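Local structure of beta-glucosidase (Chaetomella raphigera, 6JXG) at residues Ser538-Thr542 with Asp558-Phe562. The protein probably hydrolyses terminal, non-reducing beta-D-glucosyl residues to release beta-D-glucose, as a secreted family 3 glycoside hydrolase involved in cellulose breakdown. Residues are numbered along the deposited sequence; the frame is centred on the assembly and turned at random.
Sequences SDYGT and DYRHF
Phe-562 and Tyr-540 form a T-shaped aromatic pair: their centroids lie 5.4 Å apart with the planes at 83°, and the edge of Phe-562 is directed at one face of the tyrosine. Traced outward, Phe-562 leaves CB with CG anti to the carbonyl carbon (chi1 -69°), which sends the ring from its helix toward segment 538-542. On one rim CE1 meets CB of Asp-539 at 3.7 Å; on the other, CE2 comes to 3.8 Å from CD1 of Tyr-540. At the tip, CZ lies over the tyrosine face, displaced toward its rim, while O of Asp-539 stands 3.6 Å above the plane of the phenylalanine ring. Replacing Phe-562 by an alanine would probably open a gap beside the Tyr-540 face and strip CB of Asp-539 of its aromatic neighbour. His-561 approaches the same backbone edge-on: CG anti to N (chi1 169°) carries the imidazole to O of Asp-539, which lies near the ring plane. Water supplies the clear polar links across the contact. One molecule donates to O of Ser-538 and is hydrogen-bonded to NE2 of His-561 (2.9 Å); the other donates to O of Tyr-540 (2.7 Å) and accepts from N of Asp-558 (2.8 Å). The far end of Tyr-540 is fixed separately, its OH bonded to Thr-532 O and Ala-534 N, and Thr-532 OG1 also holds OD2 of Asp-558. In the family 3 C-terminal domain, the contact packs a helix-like turn, in the long loop following helix 511-519, against the first turn of helix 559-564, whose Arg-560 forms a salt bridge with Asp-130 and a hydrogen bond with Gln-649 at the start of strand 649-658.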
loop_
_atom_site.group_PDB
_atom_site.type_symbol
_atom_site.label_atom_id
_atom_site.label_comp_id
_atom_site.label_asym_id
_atom_site.label_seq_id
_atom_site.Cartn_x
_atom_site.Cartn_y
_atom_site.Cartn_z
ATOM N N SER A 538 -6.294 -9.133 21.065
ATOM C CA SER A 538 -7.663 -9.671 20.865
ATOM C C SER A 538 -8.705 -8.588 20.511
ATOM O O SER A 538 -9.737 -8.891 19.973
ATOM C CB SER A 538 -8.112 -10.451 22.143
ATOM O OG SER A 538 -8.082 -9.575 23.254
ATOM N N ASP A 539 -8.410 -7.324 20.826
ATOM C CA ASP A 539 -9.228 -6.181 20.485
ATOM C C ASP A 539 -9.439 -5.987 18.965
ATOM O O ASP A 539 -10.432 -5.377 18.573
ATOM C CB ASP A 539 -8.624 -4.879 21.054
ATOM C CG ASP A 539 -8.785 -4.753 22.612
ATOM O OD1 ASP A 539 -9.548 -5.561 23.228
ATOM O OD2 ASP A 539 -8.183 -3.805 23.164
ATOM N N TYR A 540 -8.506 -6.435 18.118
ATOM C CA TYR A 540 -8.717 -6.247 16.622
ATOM C C TYR A 540 -9.891 -7.073 16.137
ATOM O O TYR A 540 -10.553 -6.711 15.147
ATOM C CB TYR A 540 -7.481 -6.564 15.771
ATOM C CG TYR A 540 -6.405 -5.612 15.995
ATOM C CD1 TYR A 540 -6.342 -4.434 15.262
ATOM C CD2 TYR A 540 -5.441 -5.859 16.923
ATOM C CE1 TYR A 540 -5.334 -3.541 15.473
ATOM C CE2 TYR A 540 -4.415 -4.944 17.163
ATOM C CZ TYR A 540 -4.380 -3.775 16.481
ATOM O OH TYR A 540 -3.402 -2.855 16.715
ATOM N N GLY A 541 -10.206 -8.171 16.854
ATOM C CA GLY A 541 -11.287 -9.053 16.442
ATOM C C GLY A 541 -11.003 -9.863 15.199
ATOM O O GLY A 541 -11.911 -10.504 14.665
ATOM N N THR A 542 -9.781 -9.754 14.680
ATOM C CA THR A 542 -9.299 -10.572 13.535
ATOM C C THR A 542 -7.982 -11.180 13.923
ATOM O O THR A 542 -7.255 -10.671 14.807
ATOM C CB THR A 542 -9.065 -9.764 12.293
ATOM O OG1 THR A 542 -8.232 -8.629 12.597
ATOM C CG2 THR A 542 -10.339 -9.263 11.736
ATOM N N ASP A 558 -10.428 -2.990 11.561
ATOM C CA ASP A 558 -9.682 -1.926 12.154
ATOM C C ASP A 558 -10.616 -0.986 12.973
ATOM O O ASP A 558 -11.454 -1.468 13.745
ATOM C CB ASP A 558 -8.783 -1.196 11.106
ATOM C CG ASP A 558 -7.653 -0.394 11.750
ATOM O OD1 ASP A 558 -6.523 -0.907 12.079
ATOM O OD2 ASP A 558 -7.926 0.799 11.923
ATOM N N TYR A 559 -10.494 0.323 12.802
ATOM C CA TYR A 559 -11.216 1.285 13.665
ATOM C C TYR A 559 -12.730 1.159 13.627
ATOM O O TYR A 559 -13.401 1.529 14.585
ATOM C CB TYR A 559 -10.808 2.750 13.387
ATOM C CG TYR A 559 -11.260 3.315 12.039
ATOM C CD1 TYR A 559 -12.351 4.134 11.952
ATOM C CD2 TYR A 559 -10.562 3.011 10.858
ATOM C CE1 TYR A 559 -12.803 4.643 10.752
ATOM C CE2 TYR A 559 -10.955 3.583 9.681
ATOM C CZ TYR A 559 -12.106 4.355 9.610
ATOM O OH TYR A 559 -12.530 4.865 8.395
ATOM N N ARG A 560 -13.271 0.704 12.499
ATOM C CA ARG A 560 -14.705 0.418 12.383
ATOM C C ARG A 560 -15.163 -0.558 13.478
ATOM O O ARG A 560 -16.230 -0.375 14.059
ATOM C CB ARG A 560 -14.995 -0.182 11.006
ATOM C CG ARG A 560 -14.784 0.772 9.824
ATOM C CD ARG A 560 -14.675 -0.026 8.498
ATOM N NE ARG A 560 -15.067 0.803 7.344
ATOM C CZ ARG A 560 -14.306 1.743 6.787
ATOM N NH1 ARG A 560 -13.089 1.928 7.257
ATOM N NH2 ARG A 560 -14.798 2.553 5.823
ATOM N N HIS A 561 -14.350 -1.565 13.759
ATOM C CA HIS A 561 -14.601 -2.484 14.869
ATOM C C HIS A 561 -14.459 -1.867 16.235
ATOM O O HIS A 561 -15.355 -2.024 17.099
ATOM C CB HIS A 561 -13.731 -3.726 14.751
ATOM C CG HIS A 561 -13.735 -4.599 15.959
ATOM N ND1 HIS A 561 -14.826 -5.341 16.365
ATOM C CD2 HIS A 561 -12.739 -4.887 16.826
ATOM C CE1 HIS A 561 -14.504 -6.023 17.453
ATOM N NE2 HIS A 561 -13.240 -5.773 17.742
ATOM N N PHE A 562 -13.358 -1.186 16.451
ATOM C CA PHE A 562 -13.135 -0.525 17.758
ATOM C C PHE A 562 -14.315 0.403 18.029
ATOM O O PHE A 562 -14.832 0.426 19.191
ATOM C CB PHE A 562 -11.800 0.204 17.821
ATOM C CG PHE A 562 -10.612 -0.710 17.838
ATOM C CD1 PHE A 562 -9.952 -0.980 19.008
ATOM C CD2 PHE A 562 -10.152 -1.331 16.653
ATOM C CE1 PHE A 562 -8.865 -1.801 19.045
ATOM C CE2 PHE A 562 -9.084 -2.231 16.694
ATOM C CZ PHE A 562 -8.425 -2.455 17.894
HETATM O O HOH W 1 -12.430 -7.791 19.702
HETATM O O HOH W 2 -9.686 -5.265 12.993
#